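Local coordinates for RsfP (Uncultured bacterium, PDB 4GLJ), which probably catalyses the phosphate-dependent cleavage of methylthioadenosine, as a methylthioadenosine phosphorylase, and is seen here with rhodamine B bound, at residues E104-Q116 with Y214-W226. Residues are numbered along the deposited sequence; the frame is centred on the assembly and turned at random. Where two conformers were deposited one is given.
With RHB (N-[9-(2-carboxyphenyl)-6-(diethylamino)-3H-xanthen-3-ylidene]-N-ethylethanaminium), chain C.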
ATOM      1  N   GLU A 104      19.267  -2.108  18.267  1.00 32.04           N
ATOM      2  CA  GLU A 104      19.792  -2.111  19.659  1.00 39.56           C
ATOM      3  C   GLU A 104      20.524  -0.853  20.122  1.00 37.99           C
ATOM      4  O   GLU A 104      20.402  -0.383  21.267  1.00 39.40           O
ATOM      5  CB  GLU A 104      20.709  -3.307  19.845  1.00 43.66           C
ATOM      6  CG  GLU A 104      20.958  -3.530  21.316  1.00 60.26           C
ATOM      7  CD  GLU A 104      19.644  -3.604  22.123  1.00 69.55           C
ATOM      8  OE1 GLU A 104      18.709  -4.373  21.718  1.00 68.96           O
ATOM      9  OE2 GLU A 104      19.563  -2.891  23.166  1.00 74.33           O
ATOM     10  N   THR A 105      21.334  -0.318  19.232  1.00 38.13           N
ATOM     11  CA  THR A 105      22.147   0.837  19.587  1.00 39.05           C
ATOM     12  C   THR A 105      21.387   2.163  19.546  1.00 37.59           C
ATOM     13  O   THR A 105      21.916   3.170  19.992  1.00 35.32           O
ATOM     14  CB  THR A 105      23.283   0.962  18.595  1.00 41.52           C
ATOM     15  OG1 THR A 105      22.693   0.894  17.297  1.00 45.62           O
ATOM     16  CG2 THR A 105      24.285  -0.190  18.821  1.00 46.36           C
ATOM     17  N   LEU A 106      20.163   2.193  18.989  1.00 34.93           N
ATOM     18  CA  LEU A 106      19.319   3.411  19.076  1.00 34.18           C
ATOM     19  C   LEU A 106      18.352   3.259  20.244  1.00 34.96           C
ATOM     20  O   LEU A 106      17.324   2.513  20.149  1.00 35.76           O
ATOM     21  CB  LEU A 106      18.548   3.663  17.782  1.00 33.37           C
ATOM     22  CG  LEU A 106      19.437   3.550  16.543  1.00 36.07           C
ATOM     23  CD1 LEU A 106      18.607   3.631  15.282  1.00 34.92           C
ATOM     24  CD2 LEU A 106      20.459   4.654  16.529  1.00 35.38           C
ATOM     25  N   LYS A 107      18.667   3.946  21.348  1.00 34.57           N
ATOM     26  CA  LYS A 107      17.935   3.776  22.617  1.00 35.22           C
ATOM     27  C   LYS A 107      16.915   4.893  22.902  1.00 33.62           C
ATOM     28  O   LYS A 107      17.067   6.043  22.409  1.00 33.55           O
ATOM     29  CB  LYS A 107      18.949   3.721  23.811  1.00 37.46           C
ATOM     30  CG  LYS A 107      19.666   2.396  23.830  1.00 44.05           C
ATOM     31  CD  LYS A 107      21.046   2.533  24.443  1.00 51.22           C
ATOM     32  CE  LYS A 107      21.673   1.165  24.663  1.00 54.56           C
ATOM     33  NZ  LYS A 107      21.660   0.252  23.481  1.00 56.17           N
ATOM     34  N   PRO A 108      15.880   4.596  23.718  1.00 35.28           N
ATOM     35  CA  PRO A 108      14.950   5.675  24.144  1.00 33.46           C
ATOM     36  C   PRO A 108      15.686   6.891  24.707  1.00 32.35           C
ATOM     37  O   PRO A 108      16.650   6.748  25.465  1.00 31.73           O
ATOM     38  CB  PRO A 108      14.097   5.003  25.208  1.00 38.97           C
ATOM     39  CG  PRO A 108      14.068   3.559  24.737  1.00 41.11           C
ATOM     40  CD  PRO A 108      15.438   3.263  24.178  1.00 38.28           C
ATOM     41  N   LEU A 109      15.210   8.070  24.325  1.00 30.99           N
ATOM     42  CA  LEU A 109      15.838   9.369  24.589  1.00 31.07           C
ATOM     43  C   LEU A 109      17.025   9.710  23.679  1.00 29.49           C
ATOM     44  O   LEU A 109      17.517  10.838  23.706  1.00 31.10           O
ATOM     45  CB  LEU A 109      16.255   9.539  26.068  1.00 34.00           C
ATOM     46  CG  LEU A 109      15.247   9.243  27.165  1.00 37.84           C
ATOM     47  CD1 LEU A 109      15.964   9.657  28.426  1.00 41.48           C
ATOM     48  CD2 LEU A 109      13.929   9.965  27.027  1.00 36.37           C
ATOM     49  N   ASP A 110      17.479   8.776  22.845  1.00 29.90           N
ATOM     50  CA  ASP A 110      18.421   9.170  21.817  1.00 29.08           C
ATOM     51  C   ASP A 110      17.659   9.973  20.769  1.00 29.19           C
ATOM     52  O   ASP A 110      16.384   9.857  20.617  1.00 28.98           O
ATOM     53  CB  ASP A 110      19.044   7.984  21.115  1.00 30.44           C
ATOM     54  CG  ASP A 110      20.094   7.257  21.956  1.00 34.48           C
ATOM     55  OD1 ASP A 110      20.482   7.734  23.066  1.00 35.34           O
ATOM     56  OD2 ASP A 110      20.493   6.143  21.473  1.00 35.44           O
ATOM     57  N   MET A 111      18.422  10.770  20.021  1.00 26.29           N
ATOM     58  CA  MET A 111      17.898  11.326  18.756  1.00 25.48           C
ATOM     59  C   MET A 111      18.623  10.741  17.575  1.00 25.64           C
ATOM     60  O   MET A 111      19.751  10.231  17.713  1.00 28.08           O
ATOM     61  CB  MET A 111      17.977  12.844  18.755  1.00 26.50           C
ATOM     62  CG  MET A 111      17.440  13.441  20.075  1.00 32.16           C
ATOM     63  SD  MET A 111      17.326  15.242  19.962  1.00 31.18           S
ATOM     64  CE  MET A 111      16.895  15.690  21.644  1.00 31.15           C
ATOM     65  N   VAL A 112      17.944  10.804  16.436  1.00 24.45           N
ATOM     66  CA  VAL A 112      18.391  10.204  15.228  1.00 24.52           C
ATOM     67  C   VAL A 112      18.108  11.230  14.127  1.00 24.65           C
ATOM     68  O   VAL A 112      17.019  11.825  14.029  1.00 24.76           O
ATOM     69  CB  VAL A 112      17.649   8.868  14.942  1.00 22.89           C
ATOM     70  CG1 VAL A 112      18.138   8.286  13.622  1.00 26.03           C
ATOM     71  CG2 VAL A 112      17.962   7.848  16.059  1.00 26.13           C
ATOM     72  N   ILE A 113      19.114  11.444  13.296  1.00 24.27           N
ATOM     73  CA  ILE A 113      18.931  12.329  12.122  1.00 25.14           C
ATOM     74  C   ILE A 113      19.029  11.432  10.867  1.00 22.44           C
ATOM     75  O   ILE A 113      20.120  11.149  10.364  1.00 23.95           O
ATOM     76  CB  ILE A 113      20.068  13.431  12.023  1.00 26.64           C
ATOM     77  CG1 ILE A 113      20.271  14.118  13.381  1.00 30.43           C
ATOM     78  CG2 ILE A 113      19.781  14.435  10.887  1.00 25.07           C
ATOM     79  CD1 ILE A 113      19.009  14.703  13.910  1.00 32.11           C
ATOM     80  N   PRO A 114      17.911  10.957  10.394  1.00 20.07           N
ATOM     81  CA  PRO A 114      18.012   9.969   9.279  1.00 21.63           C
ATOM     82  C   PRO A 114      18.459  10.634   7.986  1.00 24.36           C
ATOM     83  O   PRO A 114      18.348  11.882   7.831  1.00 23.61           O
ATOM     84  CB  PRO A 114      16.560   9.456   9.161  1.00 19.42           C
ATOM     85  CG  PRO A 114      15.722  10.595   9.713  1.00 20.92           C
ATOM     86  CD  PRO A 114      16.544  11.085  10.905  1.00 20.75           C
ATOM     87  N   ASP A 115      19.062   9.846   7.087  1.00 22.60           N
ATOM     88  CA  ASP A 115      19.376  10.400   5.808  1.00 24.43           C
ATOM     89  C   ASP A 115      18.501   9.705   4.751  1.00 24.36           C
ATOM     90  O   ASP A 115      18.465  10.157   3.603  1.00 25.31           O
ATOM     91  CB  ASP A 115      20.887  10.257   5.500  1.00 27.67           C
ATOM     92  CG  ASP A 115      21.337   8.794   5.397  1.00 31.67           C
ATOM     93  OD1 ASP A 115      20.758   7.885   6.033  1.00 30.54           O
ATOM     94  OD2 ASP A 115      22.286   8.532   4.656  1.00 35.40           O
ATOM     95  N   GLN A 116      17.776   8.619   5.125  1.00 22.32           N
ATOM     96  CA  GLN A 116      16.994   7.940   4.096  1.00 20.21           C
ATOM     97  C   GLN A 116      15.633   7.667   4.665  1.00 20.23           C
ATOM     98  O   GLN A 116      15.428   7.717   5.897  1.00 20.91           O
ATOM     99  CB  GLN A 116      17.696   6.624   3.656  1.00 20.53           C
ATOM    100  CG  GLN A 116      18.819   6.840   2.589  1.00 22.01           C
ATOM    101  CD  GLN A 116      18.218   7.466   1.293  1.00 24.07           C
ATOM    102  OE1 GLN A 116      17.089   7.170   0.958  1.00 22.92           O
ATOM    103  NE2 GLN A 116      18.955   8.373   0.631  1.00 25.17           N
ATOM    104  N   TYR A 214      14.086  19.985   3.562  1.00 26.27           N
ATOM    105  CA  TYR A 214      13.319  19.326   4.597  1.00 23.95           C
ATOM    106  C   TYR A 214      14.210  18.259   5.166  1.00 23.62           C
ATOM    107  O   TYR A 214      14.803  17.445   4.428  1.00 24.38           O
ATOM    108  CB  TYR A 214      12.051  18.676   4.025  1.00 24.86           C
ATOM    109  CG  TYR A 214      11.206  17.824   4.999  1.00 24.14           C
ATOM    110  CD1 TYR A 214      11.593  16.483   5.291  1.00 24.80           C
ATOM    111  CD2 TYR A 214      10.032  18.314   5.521  1.00 22.66           C
ATOM    112  CE1 TYR A 214      10.863  15.690   6.161  1.00 22.73           C
ATOM    113  CE2 TYR A 214       9.260  17.553   6.407  1.00 23.51           C
ATOM    114  CZ  TYR A 214       9.678  16.229   6.708  1.00 24.39           C
ATOM    115  OH  TYR A 214       8.865  15.439   7.526  1.00 23.59           O
ATOM    116  N   ALA A 215      14.333  18.266   6.500  1.00 24.05           N
ATOM    117  CA  ALA A 215      15.038  17.174   7.197  1.00 24.21           C
ATOM    118  C   ALA A 215      14.357  16.858   8.527  1.00 23.75           C
ATOM    119  O   ALA A 215      13.502  17.617   9.013  1.00 24.42           O
ATOM    120  CB  ALA A 215      16.548  17.434   7.365  1.00 24.17           C
ATOM    121  N   THR A 216      14.751  15.745   9.145  1.00 24.72           N
ATOM    122  CA  THR A 216      13.965  15.227  10.297  1.00 24.75           C
ATOM    123  C   THR A 216      14.895  15.129  11.516  1.00 23.90           C
ATOM    124  O   THR A 216      16.007  14.652  11.400  1.00 24.17           O
ATOM    125  CB  THR A 216      13.398  13.829   9.961  1.00 29.09           C
ATOM    126  OG1 THR A 216      12.390  14.001   8.913  1.00 28.90           O
ATOM    127  CG2 THR A 216      12.687  13.215  11.197  1.00 29.77           C
ATOM    128  N   LEU A 217      14.417  15.644  12.629  1.00 21.97           N
ATOM    129  CA  LEU A 217      15.019  15.338  13.922  1.00 24.50           C
ATOM    130  C   LEU A 217      14.087  14.278  14.628  1.00 23.43           C
ATOM    131  O   LEU A 217      12.987  14.610  15.073  1.00 26.39           O
ATOM    132  CB  LEU A 217      15.095  16.629  14.761  1.00 26.03           C
ATOM    133  CG  LEU A 217      15.575  16.492  16.222  1.00 26.66           C
ATOM    134  CD1 LEU A 217      17.018  16.018  16.202  1.00 27.06           C
ATOM    135  CD2 LEU A 217      15.469  17.819  16.971  1.00 29.51           C
ATOM    136  N   ALA A 218      14.530  13.012  14.660  1.00 22.40           N
ATOM    137  CA  ALA A 218      13.708  11.919  15.215  1.00 25.00           C
ATOM    138  C   ALA A 218      14.065  11.715  16.688  1.00 25.00           C
ATOM    139  O   ALA A 218      15.246  11.712  17.053  1.00 25.50           O
ATOM    140  CB  ALA A 218      13.913  10.657  14.406  1.00 21.82           C
ATOM    141  N   LEU A 219      13.044  11.536  17.497  1.00 25.28           N
ATOM    142  CA  LEU A 219      13.184  11.354  18.921  1.00 25.93           C
ATOM    143  C   LEU A 219      12.754   9.917  19.245  1.00 26.93           C
ATOM    144  O   LEU A 219      11.614   9.549  19.064  1.00 27.29           O
ATOM    145  CB  LEU A 219      12.230  12.316  19.647  1.00 26.95           C
ATOM    146  CG  LEU A 219      12.205  13.768  19.126  1.00 25.50           C
ATOM    147  CD1 LEU A 219      11.272  14.607  20.000  1.00 29.79           C
ATOM    148  CD2 LEU A 219      13.622  14.326  19.146  1.00 27.87           C
ATOM    149  N   VAL A 220      13.702   9.133  19.691  1.00 26.81           N
ATOM    150  CA  VAL A 220      13.459   7.745  20.021  1.00 29.28           C
ATOM    151  C   VAL A 220      12.672   7.623  21.297  1.00 32.65           C
ATOM    152  O   VAL A 220      13.101   8.017  22.413  1.00 34.77           O
ATOM    153  CB  VAL A 220      14.779   6.912  20.065  1.00 27.56           C
ATOM    154  CG1 VAL A 220      14.406   5.471  20.356  1.00 29.79           C
ATOM    155  CG2 VAL A 220      15.578   7.055  18.732  1.00 26.16           C
ATOM    156  N   THR A 221      11.482   7.069  21.161  1.00 34.38           N
ATOM    157  CA  THR A 221      10.612   6.992  22.322  0.50 37.11           C
ATOM    158  C   THR A 221      10.550   5.588  22.887  1.00 41.67           C
ATOM    159  O   THR A 221      10.140   5.380  24.051  1.00 46.68           O
ATOM    160  CB  THR A 221       9.192   7.503  22.070  0.50 38.89           C
ATOM    161  OG1 THR A 221       8.686   6.906  20.871  0.50 39.40           O
ATOM    162  CG2 THR A 221       9.186   9.028  21.945  0.50 38.31           C
ATOM    163  N   ASP A 222      10.988   4.617  22.122  1.00 41.18           N
ATOM    164  CA  ASP A 222      11.076   3.271  22.678  1.00 48.34           C
ATOM    165  C   ASP A 222      11.530   2.323  21.559  1.00 46.46           C
ATOM    166  O   ASP A 222      11.711   2.734  20.436  1.00 39.87           O
ATOM    167  CB  ASP A 222       9.740   2.820  23.350  1.00 53.59           C
ATOM    168  CG  ASP A 222       9.932   1.670  24.397  1.00 64.71           C
ATOM    169  OD1 ASP A 222      11.073   1.141  24.528  1.00 66.64           O
ATOM    170  OD2 ASP A 222       8.936   1.270  25.077  1.00 68.22           O
ATOM    171  N   PHE A 223      11.822   1.090  21.923  1.00 52.27           N
ATOM    172  CA  PHE A 223      12.057   0.089  20.919  1.00 57.74           C
ATOM    173  C   PHE A 223      10.657  -0.070  20.352  1.00 58.88           C
ATOM    174  O   PHE A 223       9.650   0.175  21.051  1.00 59.75           O
ATOM    175  CB  PHE A 223      12.817  -1.112  21.508  1.00 62.90           C
ATOM    176  CG  PHE A 223      14.234  -0.776  21.951  1.00 65.36           C
ATOM    177  CD1 PHE A 223      14.565  -0.707  23.336  1.00 62.09           C
ATOM    178  CD2 PHE A 223      15.256  -0.507  20.983  1.00 61.66           C
ATOM    179  CE1 PHE A 223      15.869  -0.387  23.731  1.00 61.83           C
ATOM    180  CE2 PHE A 223      16.552  -0.194  21.381  1.00 57.48           C
ATOM    181  CZ  PHE A 223      16.866  -0.143  22.746  1.00 59.58           C
ATOM    182  N   ASP A 224      10.606  -0.448  19.086  1.00118.10           N
ATOM    183  CA  ASP A 224       9.374  -0.872  18.504  1.00117.74           C
ATOM    184  C   ASP A 224       9.164  -2.121  19.350  1.00118.63           C
ATOM    185  O   ASP A 224       9.963  -2.424  20.242  1.00118.49           O
ATOM    186  CB  ASP A 224       9.511  -1.045  16.999  1.00115.81           C
ATOM    187  CG  ASP A 224       8.182  -1.008  16.318  1.00115.01           C
ATOM    188  OD1 ASP A 224       7.188  -0.423  16.819  1.00114.50           O
ATOM    189  OD2 ASP A 224       8.054  -1.699  15.302  1.00113.88           O
ATOM    190  N   CYS A 225       8.049  -2.795  19.075  1.00119.79           N
ATOM    191  CA  CYS A 225       7.617  -4.075  19.678  1.00120.18           C
ATOM    192  C   CYS A 225       8.582  -5.286  19.586  1.00120.82           C
ATOM    193  O   CYS A 225       8.341  -6.294  20.257  1.00121.10           O
ATOM    194  CB  CYS A 225       6.310  -4.432  18.965  1.00119.25           C
ATOM    195  SG  CYS A 225       6.518  -4.905  17.229  1.00116.60           S
ATOM    196  N   TRP A 226       9.633  -5.211  18.760  1.00121.16           N
ATOM    197  CA  TRP A 226      10.632  -6.289  18.667  1.00121.13           C
ATOM    198  C   TRP A 226      11.333  -6.543  19.998  1.00121.69           C
ATOM    199  O   TRP A 226      12.237  -7.375  20.092  1.00121.09           O
ATOM    200  CB  TRP A 226      11.553  -6.089  17.451  1.00120.36           C
ATOM    201  CG  TRP A 226      12.645  -5.064  17.659  1.00120.30           C
ATOM    202  CD1 TRP A 226      12.525  -3.676  17.659  1.00120.33           C
ATOM    203  CD2 TRP A 226      14.073  -5.317  17.919  1.00120.14           C
ATOM    204  NE1 TRP A 226      13.739  -3.074  17.899  1.00119.88           N
ATOM    205  CE2 TRP A 226      14.705  -3.996  18.063  1.00119.58           C
ATOM    206  CE3 TRP A 226      14.860  -6.461  18.052  1.00119.75           C
ATOM    207  CZ2 TRP A 226      16.056  -3.854  18.319  1.00119.16           C
ATOM    208  CZ3 TRP A 226      16.225  -6.302  18.310  1.00119.27           C
ATOM    209  CH2 TRP A 226      16.806  -5.030  18.438  1.00119.30           C
TER
HETATM  210  O2  RHB C 302       7.342   2.938  22.991  0.50 63.09           O
HETATM  211  C26 RHB C 302       6.843   3.641  23.900  0.50 65.11           C
HETATM  212  C19 RHB C 302       5.922   4.740  23.444  0.50 64.06           C
HETATM  213  C14 RHB C 302       5.477   4.711  22.147  0.50 59.19           C
HETATM  214  C15 RHB C 302       4.624   5.706  21.685  0.50 64.93           C
HETATM  215  C16 RHB C 302       4.235   6.761  22.501  0.50 65.51           C
HETATM  216  C17 RHB C 302       4.696   6.808  23.811  0.50 61.93           C
HETATM  217  C18 RHB C 302       5.540   5.800  24.266  0.50 65.50           C
HETATM  218  C9  RHB C 302       5.829   3.585  21.249  0.50 58.60           C
HETATM  219  C8  RHB C 302       5.847   2.201  21.767  0.50 57.97           C
HETATM  220  C13 RHB C 302       5.581   2.010  23.116  0.50 61.82           C
HETATM  221  C12 RHB C 302       5.614   0.734  23.651  0.50 61.49           C
HETATM  222  C11 RHB C 302       5.900  -0.364  22.846  0.50 64.70           C
HETATM  223  N1  RHB C 302       5.901  -1.632  23.492  0.50 63.57           N
HETATM  224  C35 RHB C 302       4.598  -1.884  24.143  0.50 65.86           C
HETATM  225  C36 RHB C 302       4.676  -1.717  25.649  0.50 68.16           C
HETATM  226  C22 RHB C 302       6.211  -2.760  22.586  0.50 64.31           C
HETATM  227  C23 RHB C 302       5.305  -3.945  22.874  0.50 55.15           C
HETATM  228  C10 RHB C 302       6.168  -0.165  21.473  0.50 63.59           C
HETATM  229  C7  RHB C 302       6.137   1.133  20.909  0.50 61.12           C
HETATM  230  O1  RHB C 302       6.410   1.377  19.552  0.50 55.99           O
HETATM  231  C1  RHB C 302       6.387   2.666  19.000  0.50 55.68           C
HETATM  232  C2  RHB C 302       6.099   3.783  19.808  0.50 57.28           C
HETATM  233  C6  RHB C 302       6.646   2.907  17.639  0.50 49.32           C
HETATM  234  C5  RHB C 302       6.601   4.240  17.184  0.50 46.78           C
HETATM  235  C4  RHB C 302       6.328   5.325  17.996  0.50 47.50           C
HETATM  236  C3  RHB C 302       6.069   5.091  19.326  0.50 57.06           C
HETATM  237  N2  RHB C 302       6.776   4.532  15.847  0.50 40.73           N
HETATM  238  C24 RHB C 302       6.156   3.371  15.245  0.50 41.44           C
HETATM  239  C25 RHB C 302       5.209   3.886  14.201  0.50 36.24           C
HETATM  240  C33 RHB C 302       5.801   5.578  15.527  0.50 37.67           C
HETATM  241  C34 RHB C 302       6.144   6.890  16.218  0.50 35.99           C
HETATM  242  O3  RHB C 302       7.126   3.455  25.116  0.50 61.54           O
HETATM  243  O   HOH W   1      17.018  14.159   8.827  1.00 25.35           O
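Val220 fits against the type II turn from Lys107 to Asp110. Its CB lies 3.4 Å from both Lys107 O and Asp110 O. With CG1 anti to the backbone N (chi1 -178°), that methyl also rests on Lys107 O. Val220 CG2 meets both Asp110 O and Val112 CG2, 3.7 Å from the latter. The Val220 backbone grips the same turn: its N donates to Asp110 O (2.9 Å), and its O accepts Leu109 N. Asn245 ND2 also donates to Val220 O. Further along, Val112 and Ala218 form an antiparallel hydrogen-bonded pair. Past strand 213-221, Pro108 CD sits over one face of the Phe223 ring, 4.1 Å from its centroid, a CH-pi contact. Phe223 N donates to Asp222 OD1 (2.7 Å), coming from above the carboxylate plane. Asp222 lies beside the carboxylate of rhodamine B. An alanine in its place removes the OD1 acceptor, and Phe223 N would probably be left without its mate and the turn into the pocket less fixed. Residues 221-225 carry the chain from the end of strand 213-221 into the rhodamine B pocket of this phosphorylase fold. Strand 213-221 runs between strand 111-119, antiparallel to it, and strand 92-101, parallel to it. Helix 145-157 packs on Met111 and Ile113, and helix 237-263 touches Met111 and Thr221.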